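Local structure of inactive glucansucrase (Lactobacillus reuteri, 5JBD) at residues Y211-R217 with A838-N842; V463-Y469 with S480-I486. The protein is an inactive glucansucrase of glycosyl hydrolase family 70, a family built around a TIM barrel. All blocks are in the same frame, centred on the assembly; numbering follows the deposited sequence.

Interaction 1: residues Y211-R217 with A838-N842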
loop_
_atom_site.group_PDB
_atom_site.type_symbol
_atom_site.label_atom_id
_atom_site.label_comp_id
_atom_site.label_asym_id
_atom_site.label_seq_id
_atom_site.Cartn_x
_atom_site.Cartn_y
_atom_site.Cartn_z
ATOM N N TYR A 211 20.484 -19.462 -10.363
ATOM C CA TYR A 211 19.061 -19.492 -10.769
ATOM C C TYR A 211 18.319 -18.168 -10.426
ATOM O O TYR A 211 17.323 -17.839 -11.062
ATOM C CB TYR A 211 18.326 -20.708 -10.144
ATOM C CG TYR A 211 18.586 -20.810 -8.655
ATOM C CD1 TYR A 211 17.878 -20.021 -7.755
ATOM C CD2 TYR A 211 19.599 -21.636 -8.154
ATOM C CE1 TYR A 211 18.151 -20.055 -6.405
ATOM C CE2 TYR A 211 19.886 -21.665 -6.794
ATOM C CZ TYR A 211 19.154 -20.868 -5.927
ATOM O OH TYR A 211 19.392 -20.875 -4.576
ATOM N N ALA A 212 18.787 -17.436 -9.414
ATOM C CA ALA A 212 18.191 -16.125 -9.026
ATOM C C ALA A 212 18.925 -14.895 -9.593
ATOM O O ALA A 212 18.582 -13.754 -9.244
ATOM C CB ALA A 212 18.097 -16.025 -7.506
ATOM N N ASP A 213 19.921 -15.119 -10.455
ATOM C CA ASP A 213 20.649 -14.032 -11.091
ATOM C C ASP A 213 19.772 -13.266 -12.081
ATOM O O ASP A 213 18.795 -13.807 -12.621
ATOM C CB ASP A 213 21.891 -14.535 -11.836
ATOM C CG ASP A 213 23.003 -15.004 -10.907
ATOM O OD1 ASP A 213 22.864 -14.900 -9.672
ATOM O OD2 ASP A 213 24.029 -15.496 -11.433
ATOM N N SER A 214 20.116 -11.992 -12.284
ATOM C CA SER A 214 19.416 -11.141 -13.227
ATOM C C SER A 214 20.388 -10.155 -13.886
ATOM O O SER A 214 21.328 -9.671 -13.255
ATOM C CB SER A 214 18.273 -10.400 -12.525
ATOM O OG SER A 214 17.664 -9.420 -13.362
ATOM N N ASN A 215 20.141 -9.890 -15.164
ATOM C CA ASN A 215 20.822 -8.829 -15.912
ATOM C C ASN A 215 20.111 -7.473 -15.743
ATOM O O ASN A 215 20.557 -6.501 -16.319
ATOM C CB ASN A 215 20.875 -9.183 -17.399
ATOM C CG ASN A 215 21.773 -10.370 -17.687
ATOM O OD1 ASN A 215 21.398 -11.255 -18.447
ATOM N ND2 ASN A 215 22.953 -10.409 -17.067
ATOM N N TYR A 216 19.012 -7.429 -14.991
ATOM C CA TYR A 216 18.218 -6.220 -14.834
ATOM C C TYR A 216 18.354 -5.688 -13.409
ATOM O O TYR A 216 19.451 -5.281 -13.030
ATOM C CB TYR A 216 16.792 -6.477 -15.334
ATOM C CG TYR A 216 16.850 -6.721 -16.824
ATOM C CD1 TYR A 216 16.945 -5.651 -17.707
ATOM C CD2 TYR A 216 16.910 -8.015 -17.346
ATOM C CE1 TYR A 216 17.065 -5.853 -19.072
ATOM C CE2 TYR A 216 17.018 -8.231 -18.724
ATOM C CZ TYR A 216 17.103 -7.145 -19.580
ATOM O OH TYR A 216 17.208 -7.326 -20.947
ATOM N N ARG A 217 17.297 -5.720 -12.608
ATOM C CA ARG A 217 17.318 -5.098 -11.291
ATOM C C ARG A 217 17.827 -3.641 -11.347
ATOM O O ARG A 217 18.643 -3.226 -10.515
ATOM C CB ARG A 217 18.127 -5.946 -10.274
ATOM C CG ARG A 217 17.521 -7.325 -9.975
ATOM C CD ARG A 217 18.111 -7.989 -8.723
ATOM N NE ARG A 217 17.463 -9.273 -8.422
ATOM C CZ ARG A 217 18.017 -10.501 -8.517
ATOM N NH1 ARG A 217 19.292 -10.688 -8.868
ATOM N NH2 ARG A 217 17.278 -11.568 -8.229
ATOM N N ALA A 838 12.694 -15.263 -7.060
ATOM C CA ALA A 838 13.650 -14.179 -6.803
ATOM C C ALA A 838 14.217 -13.529 -8.058
ATOM O O ALA A 838 14.521 -12.326 -8.052
ATOM C CB ALA A 838 14.787 -14.670 -5.924
ATOM N N LYS A 839 14.349 -14.301 -9.136
ATOM C CA LYS A 839 14.879 -13.753 -10.382
ATOM C C LYS A 839 14.061 -12.575 -10.927
ATOM O O LYS A 839 14.604 -11.772 -11.676
ATOM C CB LYS A 839 15.048 -14.837 -11.452
ATOM C CG LYS A 839 13.772 -15.372 -12.068
ATOM C CD LYS A 839 14.103 -16.532 -13.005
ATOM C CE LYS A 839 12.870 -17.028 -13.737
ATOM N NZ LYS A 839 13.152 -18.273 -14.510
ATOM N N TYR A 840 12.782 -12.472 -10.533
ATOM C CA TYR A 840 11.910 -11.357 -10.909
ATOM C C TYR A 840 11.751 -10.279 -9.821
ATOM O O TYR A 840 10.842 -9.431 -9.918
ATOM C CB TYR A 840 10.520 -11.898 -11.296
ATOM C CG TYR A 840 10.500 -12.775 -12.517
ATOM C CD1 TYR A 840 11.122 -12.374 -13.703
ATOM C CD2 TYR A 840 9.852 -14.014 -12.504
ATOM C CE1 TYR A 840 11.103 -13.178 -14.822
ATOM C CE2 TYR A 840 9.833 -14.828 -13.627
ATOM C CZ TYR A 840 10.456 -14.406 -14.780
ATOM O OH TYR A 840 10.449 -15.196 -15.908
ATOM N N GLN A 841 12.633 -10.287 -8.817
ATOM C CA GLN A 841 12.506 -9.436 -7.619
ATOM C C GLN A 841 13.816 -8.701 -7.323
ATOM O O GLN A 841 14.909 -9.245 -7.552
ATOM C CB GLN A 841 12.107 -10.296 -6.408
ATOM C CG GLN A 841 10.752 -10.956 -6.580
ATOM C CD GLN A 841 10.433 -11.985 -5.506
ATOM O OE1 GLN A 841 10.936 -11.931 -4.382
ATOM N NE2 GLN A 841 9.562 -12.919 -5.852
ATOM N N ASN A 842 13.686 -7.472 -6.821
ATOM C CA ASN A 842 14.831 -6.640 -6.442
ATOM C C ASN A 842 15.349 -6.968 -5.054
ATOM O O ASN A 842 16.545 -6.829 -4.796
ATOM C CB ASN A 842 14.451 -5.143 -6.437
ATOM C CG ASN A 842 14.242 -4.567 -7.828
ATOM O OD1 ASN A 842 13.367 -3.693 -8.023
ATOM N ND2 ASN A 842 15.028 -5.003 -8.783
HETATM O O HOH W 1 15.018 -9.380 -13.015
#

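Interaction 2: residues V463-Y469 with S480-I486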
loop_
_atom_site.group_PDB
_atom_site.type_symbol
_atom_site.label_atom_id
_atom_site.label_comp_id
_atom_site.label_asym_id
_atom_site.label_seq_id
_atom_site.Cartn_x
_atom_site.Cartn_y
_atom_site.Cartn_z
ATOM N N VAL A 463 -13.048 12.134 -2.826
ATOM C CA VAL A 463 -13.710 12.038 -1.518
ATOM C C VAL A 463 -13.339 10.690 -0.861
ATOM O O VAL A 463 -13.132 9.688 -1.569
ATOM C CB VAL A 463 -15.240 12.171 -1.680
ATOM C CG1 VAL A 463 -15.949 12.001 -0.340
ATOM C CG2 VAL A 463 -15.605 13.504 -2.322
ATOM N N TYR A 464 -13.231 10.671 0.471
ATOM C CA TYR A 464 -12.831 9.465 1.237
ATOM C C TYR A 464 -14.026 8.796 1.910
ATOM O O TYR A 464 -14.779 9.462 2.638
ATOM C CB TYR A 464 -11.821 9.837 2.311
ATOM C CG TYR A 464 -11.298 8.687 3.172
ATOM C CD1 TYR A 464 -10.768 7.532 2.598
ATOM C CD2 TYR A 464 -11.311 8.775 4.567
ATOM C CE1 TYR A 464 -10.272 6.499 3.388
ATOM C CE2 TYR A 464 -10.810 7.757 5.368
ATOM C CZ TYR A 464 -10.302 6.613 4.776
ATOM O OH TYR A 464 -9.799 5.608 5.575
ATOM N N TYR A 465 -14.170 7.483 1.691
ATOM C CA TYR A 465 -15.199 6.664 2.347
ATOM C C TYR A 465 -15.358 6.960 3.841
ATOM O O TYR A 465 -16.487 7.135 4.323
ATOM C CB TYR A 465 -14.898 5.166 2.174
ATOM C CG TYR A 465 -15.703 4.254 3.097
ATOM C CD1 TYR A 465 -17.090 4.154 2.970
ATOM C CD2 TYR A 465 -15.075 3.488 4.095
ATOM C CE1 TYR A 465 -17.840 3.334 3.806
ATOM C CE2 TYR A 465 -15.817 2.654 4.931
ATOM C CZ TYR A 465 -17.196 2.580 4.780
ATOM O OH TYR A 465 -17.956 1.762 5.586
ATOM N N GLY A 466 -14.237 7.005 4.559
ATOM C CA GLY A 466 -14.250 7.252 6.010
ATOM C C GLY A 466 -14.639 8.653 6.496
ATOM O O GLY A 466 -14.749 8.876 7.711
ATOM N N ASP A 467 -14.794 9.610 5.574
ATOM C CA ASP A 467 -15.322 10.928 5.902
ATOM C C ASP A 467 -16.839 10.981 5.736
ATOM O O ASP A 467 -17.488 11.867 6.304
ATOM C CB ASP A 467 -14.640 12.020 5.055
ATOM C CG ASP A 467 -13.171 12.228 5.431
ATOM O OD1 ASP A 467 -12.816 11.982 6.603
ATOM O OD2 ASP A 467 -12.371 12.646 4.554
ATOM N N LEU A 468 -17.415 10.016 5.005
ATOM C CA LEU A 468 -18.881 9.865 4.913
ATOM C C LEU A 468 -19.451 8.835 5.892
ATOM O O LEU A 468 -20.589 8.980 6.318
ATOM C CB LEU A 468 -19.304 9.488 3.491
ATOM C CG LEU A 468 -18.971 10.474 2.359
ATOM C CD1 LEU A 468 -19.602 10.010 1.052
ATOM C CD2 LEU A 468 -19.439 11.877 2.688
ATOM N N TYR A 469 -18.673 7.814 6.253
ATOM C CA TYR A 469 -19.152 6.717 7.099
ATOM C C TYR A 469 -18.140 6.409 8.195
ATOM O O TYR A 469 -16.928 6.605 7.999
ATOM C CB TYR A 469 -19.412 5.460 6.241
ATOM C CG TYR A 469 -20.490 5.699 5.203
ATOM C CD1 TYR A 469 -21.850 5.551 5.528
ATOM C CD2 TYR A 469 -20.159 6.125 3.908
ATOM C CE1 TYR A 469 -22.847 5.811 4.588
ATOM C CE2 TYR A 469 -21.146 6.380 2.962
ATOM C CZ TYR A 469 -22.480 6.233 3.292
ATOM O OH TYR A 469 -23.454 6.495 2.350
ATOM N N SER A 480 -20.929 9.112 9.140
ATOM C CA SER A 480 -20.018 9.949 9.921
ATOM C C SER A 480 -20.730 11.232 10.335
ATOM O O SER A 480 -21.691 11.672 9.704
ATOM C CB SER A 480 -18.771 10.306 9.092
ATOM O OG SER A 480 -18.061 11.401 9.655
ATOM N N ILE A 481 -20.232 11.856 11.390
ATOM C CA ILE A 481 -20.662 13.222 11.741
ATOM C C ILE A 481 -20.584 14.198 10.543
ATOM O O ILE A 481 -21.380 15.137 10.447
ATOM C CB ILE A 481 -19.826 13.752 12.955
ATOM C CG1 ILE A 481 -20.361 15.081 13.491
ATOM C CG2 ILE A 481 -18.323 13.811 12.652
ATOM C CD1 ILE A 481 -19.607 15.633 14.695
ATOM N N TYR A 482 -19.635 13.985 9.636
ATOM C CA TYR A 482 -19.454 14.903 8.499
ATOM C C TYR A 482 -20.267 14.567 7.245
ATOM O O TYR A 482 -20.150 15.273 6.246
ATOM C CB TYR A 482 -17.969 15.017 8.149
ATOM C CG TYR A 482 -17.113 15.453 9.305
ATOM C CD1 TYR A 482 -17.396 16.636 9.999
ATOM C CD2 TYR A 482 -16.004 14.695 9.722
ATOM C CE1 TYR A 482 -16.616 17.030 11.074
ATOM C CE2 TYR A 482 -15.224 15.093 10.804
ATOM C CZ TYR A 482 -15.532 16.272 11.466
ATOM O OH TYR A 482 -14.748 16.682 12.532
ATOM N N TYR A 483 -21.108 13.529 7.293
ATOM C CA TYR A 483 -21.886 13.106 6.103
ATOM C C TYR A 483 -22.734 14.244 5.509
ATOM O O TYR A 483 -22.716 14.470 4.284
ATOM C CB TYR A 483 -22.775 11.876 6.420
ATOM C CG TYR A 483 -23.629 11.397 5.243
ATOM C CD1 TYR A 483 -24.845 12.009 4.936
ATOM C CD2 TYR A 483 -23.207 10.342 4.428
ATOM C CE1 TYR A 483 -25.609 11.600 3.861
ATOM C CE2 TYR A 483 -23.981 9.912 3.367
ATOM C CZ TYR A 483 -25.178 10.539 3.093
ATOM O OH TYR A 483 -25.951 10.132 2.047
ATOM N N ASP A 484 -23.479 14.954 6.359
ATOM C CA ASP A 484 -24.420 15.961 5.854
ATOM C C ASP A 484 -23.684 17.112 5.151
ATOM O O ASP A 484 -24.084 17.544 4.061
ATOM C CB ASP A 484 -25.316 16.503 6.973
ATOM C CG ASP A 484 -26.409 15.526 7.395
ATOM O OD1 ASP A 484 -26.722 14.573 6.659
ATOM O OD2 ASP A 484 -26.966 15.732 8.483
ATOM N N ALA A 485 -22.605 17.585 5.761
ATOM C CA ALA A 485 -21.829 18.677 5.198
ATOM C C ALA A 485 -21.200 18.295 3.876
ATOM O O ALA A 485 -21.348 19.011 2.882
ATOM C CB ALA A 485 -20.743 19.117 6.172
ATOM N N ILE A 486 -20.530 17.143 3.857
ATOM C CA ILE A 486 -19.774 16.735 2.665
ATOM C C ILE A 486 -20.714 16.436 1.491
ATOM O O ILE A 486 -20.459 16.906 0.374
ATOM C CB ILE A 486 -18.800 15.586 2.956
ATOM C CG1 ILE A 486 -17.800 16.023 4.037
ATOM C CG2 ILE A 486 -18.062 15.183 1.681
ATOM C CD1 ILE A 486 -16.968 14.912 4.633
HETATM O O HOH W 2 -15.333 11.165 9.458
#

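Interaction 1: residues Y211-R217 with A838-N842
Tyr-211, in the 3-10 turn that opens residues 211-217, meets Lys-839 through its carbonyl: Tyr-211 O lies 3.8 Å from Lys-839 CB. The lysine CG sits between its own backbone N and carbonyl carbon (chi1 72°), and the extended chain beyond it carries the amino end away from 211-217. The methyl of Ala-212 rests against that of Ala-838, CB to CB 3.9 Å, where the backbones run close. Ser-214 comes next, facing the 838-842 segment; its OG, anti to the backbone N (chi1 172°), holds a water that donates to Lys-839 O. The same OG accepts from Tyr-216 N at 2.9 Å, which closes an ST turn just ahead of Arg-217.

Arg-217 does most of the gripping. Its chain runs extended from CG to NE, past the side chain of Asn-842, and delivers the guanidinium between the two segments. NE points almost straight at Gln-841 O, 2.7 Å away with an N-H...O angle of 177°, and that oxygen lies in the guanidinium plane. NH2 reaches Ala-838 O at 2.9 Å, standing above the carbonyl plane, while Gln-841 N approaches the same oxygen from the opposite face. NH2 also bonds back to Ala-212 O at 2.7 Å, nearly in line with that C=O. Three backbone carbonyls thus fix the rotation of the group, and Ser-214 CB lies over one of its faces toward the rim. Outside the two segments, Arg-217 N donates to Asp-245.

The arginine ties a long loop between strands 193-197 and 242-244 to the start of strand 841-845, an inner strand of the six-stranded antiparallel sheet that lies between those two strands, close to the calcium site that includes Asp-243.

Interaction 2: residues V463-Y469 with S480-I486
Leu-468 and Tyr-469, the first in the short, weakly bonded helix of about 465-468 and the second next to it in the chain, come alongside the turn that leads into helix 483-496, with CA of Tyr-469 and CA of Ser-480 4.4 Å apart. Ser-480 N donates to Leu-468 O at 2.8 Å, nearly straight at 175° but from above the carbonyl plane. A type I turn follows from Ser-480 to Tyr-483, and Ser-480 OG, anti to its own N (chi1 163°), makes a capping bond ahead of helix 483-496 by accepting from Tyr-482 N at 3.0 Å. A water joins that OG to Gly-466 O.

Among the side chains, Leu-468 CD2 packs on Ile-486 CG2 at 3.7 Å, the two chains crossing at a slant, while Ile-486 CD1 reaches back to Asp-467 CB at the same distance. Tyr-469 and Tyr-483 lie side by side and point the same way; the edge of Tyr-483 is turned to the face of Tyr-469 in an offset edge-to-face pair, ring centres 5.8 Å apart and planes at 65°. Leu-468 O sits at the rim of the Tyr-483 ring.

The buried Asp-467 carboxylate is held from outside the two segments, by hydrogen bonds to Tyr-450 and Thr-390 and a salt bridge with Arg-395. Leu-468 and Tyr-469 touch Tyr-653 of barrel strand 652-654, whereas Val-463 and Ile-486 rest on Tyr-450 of helix 446-455.

Interactions 1 and 2 lie on opposite sides of the chain's centre, 45 Å between their own centres and about 28 Å between nearest atoms. Along the chain, 211-217 comes first, then both segments of interaction 2, and 838-842 last. Interaction 1 therefore closes a long excursion of 620 residues, whereas interaction 2 spans only ten and joins consecutive elements. The two share no sheet: 838-842 enters the six-stranded antiparallel sheet, and 463-469 continues from a strand of the eight-stranded parallel sheet of the barrel. One brings distant parts of the sequence together; the other fixes a local strand-to-helix connection, both within the family 70 range.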